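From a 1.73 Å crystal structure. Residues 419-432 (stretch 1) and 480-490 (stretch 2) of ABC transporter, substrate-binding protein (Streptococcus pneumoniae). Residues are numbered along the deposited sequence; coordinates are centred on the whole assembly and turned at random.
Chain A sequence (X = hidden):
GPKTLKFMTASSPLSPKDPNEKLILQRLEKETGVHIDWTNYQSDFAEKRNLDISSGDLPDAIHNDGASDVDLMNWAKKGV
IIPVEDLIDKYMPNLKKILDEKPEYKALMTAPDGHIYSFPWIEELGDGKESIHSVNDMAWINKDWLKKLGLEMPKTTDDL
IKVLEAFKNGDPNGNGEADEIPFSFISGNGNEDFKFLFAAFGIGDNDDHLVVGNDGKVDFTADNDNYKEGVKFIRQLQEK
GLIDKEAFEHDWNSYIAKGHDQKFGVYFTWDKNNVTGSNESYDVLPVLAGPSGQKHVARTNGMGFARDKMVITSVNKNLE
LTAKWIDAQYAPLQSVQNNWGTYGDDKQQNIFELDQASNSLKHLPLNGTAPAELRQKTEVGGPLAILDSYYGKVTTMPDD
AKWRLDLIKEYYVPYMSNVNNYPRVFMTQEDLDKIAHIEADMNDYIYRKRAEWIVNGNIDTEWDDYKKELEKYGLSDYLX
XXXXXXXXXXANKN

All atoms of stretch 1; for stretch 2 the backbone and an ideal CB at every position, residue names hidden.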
# COMPACT_ATOMS: atom_id res chain seq x y z
N VAL A 419 -0.64 18.83 4.60
CA VAL A 419 -1.40 18.41 5.79
C VAL A 419 -2.11 17.07 5.51
O VAL A 419 -2.12 16.12 6.35
CB VAL A 419 -2.45 19.48 6.21
CG1 VAL A 419 -3.33 18.98 7.35
CG2 VAL A 419 -1.84 20.82 6.61
N ASN A 420 -2.69 16.99 4.31
CA ASN A 420 -3.51 15.87 3.92
C ASN A 420 -3.01 15.17 2.69
O ASN A 420 -2.32 15.75 1.86
CB ASN A 420 -4.95 16.33 3.67
CG ASN A 420 -5.67 16.66 4.99
OD1 ASN A 420 -5.77 15.82 5.88
ND2 ASN A 420 -6.08 17.86 5.13
N ASN A 421 -3.39 13.91 2.61
CA ASN A 421 -3.36 13.15 1.32
C ASN A 421 -4.82 12.88 0.89
O ASN A 421 -5.75 13.44 1.49
CB ASN A 421 -2.49 11.89 1.40
CG ASN A 421 -3.02 10.86 2.37
OD1 ASN A 421 -4.05 11.07 2.99
ND2 ASN A 421 -2.32 9.73 2.49
N TYR A 422 -5.01 12.12 -0.18
CA TYR A 422 -6.36 11.90 -0.74
C TYR A 422 -6.97 10.66 -0.06
O TYR A 422 -6.36 9.58 -0.12
CB TYR A 422 -6.33 11.67 -2.27
CG TYR A 422 -7.76 11.76 -2.80
CD1 TYR A 422 -8.34 12.99 -3.04
CD2 TYR A 422 -8.55 10.62 -2.97
CE1 TYR A 422 -9.67 13.08 -3.45
CE2 TYR A 422 -9.89 10.71 -3.37
CZ TYR A 422 -10.44 11.94 -3.59
OH TYR A 422 -11.76 12.01 -4.03
N PRO A 423 -8.17 10.80 0.55
CA PRO A 423 -8.72 9.71 1.33
C PRO A 423 -9.36 8.60 0.46
O PRO A 423 -9.87 8.87 -0.63
CB PRO A 423 -9.76 10.39 2.20
CG PRO A 423 -10.22 11.54 1.39
CD PRO A 423 -9.03 12.00 0.59
N ARG A 424 -9.36 7.39 0.98
CA ARG A 424 -9.90 6.21 0.28
C ARG A 424 -11.44 6.18 0.29
O ARG A 424 -12.01 5.22 0.78
CB ARG A 424 -9.40 4.93 1.01
CG ARG A 424 -7.92 4.62 0.92
CD ARG A 424 -7.52 4.68 -0.54
NE ARG A 424 -6.28 3.99 -0.82
CZ ARG A 424 -5.44 4.34 -1.81
NH1 ARG A 424 -5.68 5.36 -2.61
NH2 ARG A 424 -4.33 3.64 -1.98
N VAL A 425 -12.09 7.19 -0.27
CA VAL A 425 -13.54 7.36 -0.16
C VAL A 425 -14.26 6.26 -0.92
O VAL A 425 -13.73 5.74 -1.87
CB VAL A 425 -14.01 8.74 -0.67
CG1 VAL A 425 -13.62 9.80 0.34
CG2 VAL A 425 -13.45 9.04 -2.06
N PHE A 426 -15.48 5.95 -0.50
CA PHE A 426 -16.40 5.05 -1.16
C PHE A 426 -17.34 5.85 -2.09
O PHE A 426 -18.21 6.56 -1.63
CB PHE A 426 -17.24 4.34 -0.06
CG PHE A 426 -17.90 3.08 -0.48
CD1 PHE A 426 -18.06 2.70 -1.79
CD2 PHE A 426 -18.42 2.23 0.52
CE1 PHE A 426 -18.67 1.49 -2.13
CE2 PHE A 426 -19.04 1.04 0.19
CZ PHE A 426 -19.17 0.66 -1.12
N MET A 427 -17.19 5.70 -3.40
CA MET A 427 -17.93 6.49 -4.37
C MET A 427 -19.20 5.75 -4.83
O MET A 427 -19.34 4.54 -4.70
CB MET A 427 -17.04 6.80 -5.59
CG MET A 427 -15.85 7.70 -5.30
SD MET A 427 -15.01 8.20 -6.81
CE MET A 427 -13.68 9.24 -6.20
N THR A 428 -20.12 6.50 -5.42
CA THR A 428 -21.27 5.88 -6.07
C THR A 428 -20.85 5.02 -7.24
O THR A 428 -19.74 5.18 -7.82
CB THR A 428 -22.27 6.90 -6.59
OG1 THR A 428 -21.66 7.74 -7.58
CG2 THR A 428 -22.83 7.71 -5.46
N GLN A 429 -21.76 4.13 -7.65
CA GLN A 429 -21.49 3.26 -8.80
C GLN A 429 -21.20 4.10 -10.06
O GLN A 429 -20.25 3.84 -10.77
CB GLN A 429 -22.66 2.27 -9.03
CG GLN A 429 -22.30 1.03 -9.86
CD GLN A 429 -22.94 -0.27 -9.32
OE1 GLN A 429 -24.07 -0.29 -8.82
NE2 GLN A 429 -22.18 -1.37 -9.41
N GLU A 430 -22.01 5.13 -10.29
CA GLU A 430 -21.86 6.01 -11.44
C GLU A 430 -20.49 6.70 -11.47
O GLU A 430 -19.84 6.78 -12.52
CB GLU A 430 -22.94 7.08 -11.41
CG GLU A 430 -22.98 7.96 -12.64
CD GLU A 430 -23.85 9.20 -12.47
OE1 GLU A 430 -24.28 9.51 -11.33
OE2 GLU A 430 -24.10 9.87 -13.50
N ASP A 431 -20.09 7.22 -10.33
CA ASP A 431 -18.77 7.84 -10.22
C ASP A 431 -17.64 6.84 -10.36
O ASP A 431 -16.66 7.12 -11.07
CB ASP A 431 -18.65 8.68 -8.96
CG ASP A 431 -19.47 9.98 -9.04
OD1 ASP A 431 -19.70 10.48 -10.16
OD2 ASP A 431 -19.89 10.52 -8.00
N LEU A 432 -17.79 5.67 -9.77
CA LEU A 432 -16.80 4.59 -9.91
C LEU A 432 -16.53 4.27 -11.37
O LEU A 432 -15.37 4.22 -11.81
CB LEU A 432 -17.20 3.34 -9.14
CG LEU A 432 -16.98 3.38 -7.63
CD1 LEU A 432 -17.75 2.28 -6.92
CD2 LEU A 432 -15.50 3.23 -7.34
N UNK A 480 -13.12 17.24 -10.77
CA UNK A 480 -14.34 17.68 -10.10
C UNK A 480 -14.92 16.55 -9.27
O UNK A 480 -15.39 16.80 -8.17
CB UNK A 480 -15.37 18.18 -11.12
N UNK A 481 -14.90 15.33 -9.78
CA UNK A 481 -15.37 14.18 -9.01
C UNK A 481 -14.51 13.98 -7.74
O UNK A 481 -15.05 13.82 -6.63
CB UNK A 481 -15.34 12.92 -9.88
N UNK A 482 -13.20 14.00 -7.91
CA UNK A 482 -12.28 13.81 -6.79
C UNK A 482 -12.47 14.90 -5.74
O UNK A 482 -12.50 14.62 -4.51
CB UNK A 482 -10.83 13.80 -7.28
N UNK A 483 -12.63 16.14 -6.19
CA UNK A 483 -12.84 17.25 -5.28
C UNK A 483 -14.16 17.11 -4.55
O UNK A 483 -14.25 17.42 -3.38
CB UNK A 483 -12.79 18.58 -6.04
N UNK A 484 -15.21 16.67 -5.25
CA UNK A 484 -16.49 16.46 -4.62
C UNK A 484 -16.40 15.49 -3.43
O UNK A 484 -16.88 15.78 -2.33
CB UNK A 484 -17.49 15.94 -5.65
N UNK A 485 -15.81 14.34 -3.65
CA UNK A 485 -15.66 13.38 -2.57
C UNK A 485 -14.72 13.85 -1.45
O UNK A 485 -14.97 13.55 -0.28
CB UNK A 485 -15.15 12.06 -3.14
N UNK A 486 -13.69 14.61 -1.80
CA UNK A 486 -12.78 15.19 -0.80
C UNK A 486 -13.54 16.13 0.13
O UNK A 486 -13.43 16.03 1.38
CB UNK A 486 -11.63 15.94 -1.48
N UNK A 487 -14.34 17.02 -0.47
CA UNK A 487 -15.12 17.96 0.31
C UNK A 487 -16.13 17.22 1.18
O UNK A 487 -16.26 17.56 2.35
CB UNK A 487 -15.83 18.96 -0.61
N UNK A 488 -16.82 16.22 0.65
CA UNK A 488 -17.75 15.43 1.47
C UNK A 488 -17.06 14.73 2.67
O UNK A 488 -17.58 14.71 3.79
CB UNK A 488 -18.43 14.38 0.59
N UNK A 489 -15.91 14.11 2.41
CA UNK A 489 -15.09 13.50 3.47
C UNK A 489 -14.75 14.47 4.60
O UNK A 489 -14.89 14.12 5.78
CB UNK A 489 -13.79 12.95 2.87
N UNK A 490 -14.34 15.69 4.26
CA UNK A 490 -14.09 16.73 5.30
C UNK A 490 -15.28 16.92 6.24
O UNK A 490 -15.08 17.02 7.45
CB UNK A 490 -13.76 18.07 4.64

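Throughout stretch 2 the phi/psi pairs stay near -60/-45, and each backbone N from 484 to 490 donates to the O four residues earlier. The segment is one continuous helix, so glycine or proline is not called for and the choices rest on what stretch 1 offers.

At 480 nothing of stretch 1 lies within 5.5 Å of the ideal CB; almost any helix-tolerant residue would suit. It is Ala480, which makes no contact.

Position 481 points toward stretch 1, its ideal CB 5.0 Å from Asp431 OD1 and 5.5 Å from Met427 CE. A medium aliphatic could meet the methionine, and a polar group could address the carboxylate. The residue is Ile481 (chi1 m), with CG2 4.1 Å from Met427 SD.

The CB of 482 points sideways, 3.8 Å from Tyr422 OH, so a chain here can run alongside the hydroxyl; a long flexible one or a small one is plausible. Lys482 is found. Its CD lies 3.6 Å from Tyr422 OH and 4.1 Å from Met427 CE. Independently of the side chain, Tyr422 OH donates to Lys482 O at 2.8 Å, a carbonyl that also accepts from the backbone N of 486.

Position 483 points away; stretch 1 sets no constraint, and many residues would suit. Gln483 makes no contact with it.

At 484 the CB points sideways with nothing of stretch 1 within 5.5 Å, so a short chain would stop short. The carboxylate of Asp431 makes a long basic residue attractive. Lys484 complies: NZ to Asp431 OD2 is 2.8 Å, a hydrogen-bonded salt bridge.

Position 485 points toward stretch 1, with its ideal CB 3.5 Å from Tyr422 OH, 3.6 Å from Val425 CG2 and 4.4 Å from Met427 CE. Beyond lie the Met427 side chain, Thr428 N and Asp431. An aromatic would suit the apolar surface, and one with a polar tip would also serve the end. Tyr485 (chi1 m) lays one ring face against Met427, whose CG is 3.5 Å from the ring centroid, 11° off the normal. Its OH accepts from Thr428 N (3.0 Å, 173°) and donates to Asp431 OD2 (2.6 Å). Thr428 OG1 in turn caps the following helix, accepting from Asp431 N at 3.2 Å.

The CB of 486 points sideways, 4.0 Å from Tyr422 CE1 and 5.2 Å from Pro423 CD. Aliphatic or aromatic groups fit. Tyr486 (chi1 t) sets its ring edge against Pro423, CD1 to CD 3.7 Å.

Position 487 is out of reach, so many residues would suit; Asp487 OD1 accepts from Gln483 NE2 at 2.9 Å. Position 488 points sideways with nothing of stretch 1 within 5.5 Å, so many would do; Gln488 makes no contact with it.

Position 489 points toward stretch 1, its CB 4.0 Å from Val425 CG1 and 4.1 Å from Pro423 CG. This apolar surface would take a leucine, a methionine or an aromatic. Tyr489 presents a ring face to Pro423, whose CB is 3.7 Å from the centroid, 5° off the normal.

Position 490 points sideways, equally unconstrained by stretch 1; Gln490 stays peripheral.

Stretch 2, residues 480-490: AIKQKYYDQYQ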
# COMPACT_ATOMS: atom_id res chain seq x y z
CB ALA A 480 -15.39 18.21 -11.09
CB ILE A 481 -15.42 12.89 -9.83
CG1 ILE A 481 -16.53 13.01 -10.89
CG2 ILE A 481 -15.64 11.70 -8.90
CD1 ILE A 481 -16.35 12.07 -12.05
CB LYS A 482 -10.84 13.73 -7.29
CG LYS A 482 -10.50 12.47 -8.12
CD LYS A 482 -10.30 11.25 -7.25
CE LYS A 482 -10.03 9.98 -8.06
NZ LYS A 482 -9.69 8.84 -7.15
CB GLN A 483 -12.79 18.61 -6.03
CG GLN A 483 -12.78 19.81 -5.14
CD GLN A 483 -11.48 19.95 -4.38
OE1 GLN A 483 -10.43 20.09 -4.98
NE2 GLN A 483 -11.56 19.98 -3.05
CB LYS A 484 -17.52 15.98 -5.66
CG LYS A 484 -18.92 15.68 -5.13
CD LYS A 484 -19.83 15.19 -6.25
CE LYS A 484 -19.55 13.74 -6.61
NZ LYS A 484 -20.53 13.18 -7.58
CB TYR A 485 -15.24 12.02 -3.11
CG TYR A 485 -16.39 11.32 -3.79
CD1 TYR A 485 -17.36 10.66 -3.04
CD2 TYR A 485 -16.53 11.37 -5.18
CE1 TYR A 485 -18.43 10.04 -3.65
CE2 TYR A 485 -17.60 10.74 -5.80
CZ TYR A 485 -18.56 10.10 -5.03
OH TYR A 485 -19.65 9.48 -5.62
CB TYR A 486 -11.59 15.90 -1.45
CG TYR A 486 -10.65 16.41 -0.40
CD1 TYR A 486 -9.77 15.56 0.22
CD2 TYR A 486 -10.68 17.74 0.03
CE1 TYR A 486 -8.92 15.98 1.22
CE2 TYR A 486 -9.80 18.19 1.05
CZ TYR A 486 -8.93 17.27 1.64
OH TYR A 486 -8.03 17.58 2.67
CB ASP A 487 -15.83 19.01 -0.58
CG ASP A 487 -14.85 19.89 -1.37
OD1 ASP A 487 -13.63 19.97 -1.04
OD2 ASP A 487 -15.29 20.54 -2.33
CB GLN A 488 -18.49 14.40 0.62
CG GLN A 488 -19.54 14.98 -0.31
CD GLN A 488 -20.15 13.97 -1.27
OE1 GLN A 488 -19.84 12.77 -1.24
NE2 GLN A 488 -21.03 14.46 -2.15
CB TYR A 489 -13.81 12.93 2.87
CG TYR A 489 -12.88 12.31 3.86
CD1 TYR A 489 -13.09 11.03 4.35
CD2 TYR A 489 -11.78 13.01 4.31
CE1 TYR A 489 -12.20 10.47 5.27
CE2 TYR A 489 -10.89 12.46 5.20
CZ TYR A 489 -11.11 11.19 5.68
OH TYR A 489 -10.20 10.72 6.58
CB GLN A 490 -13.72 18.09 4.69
CG GLN A 490 -12.47 18.12 3.84
CD GLN A 490 -11.36 17.22 4.33
OE1 GLN A 490 -10.98 16.27 3.65
NE2 GLN A 490 -10.84 17.49 5.51
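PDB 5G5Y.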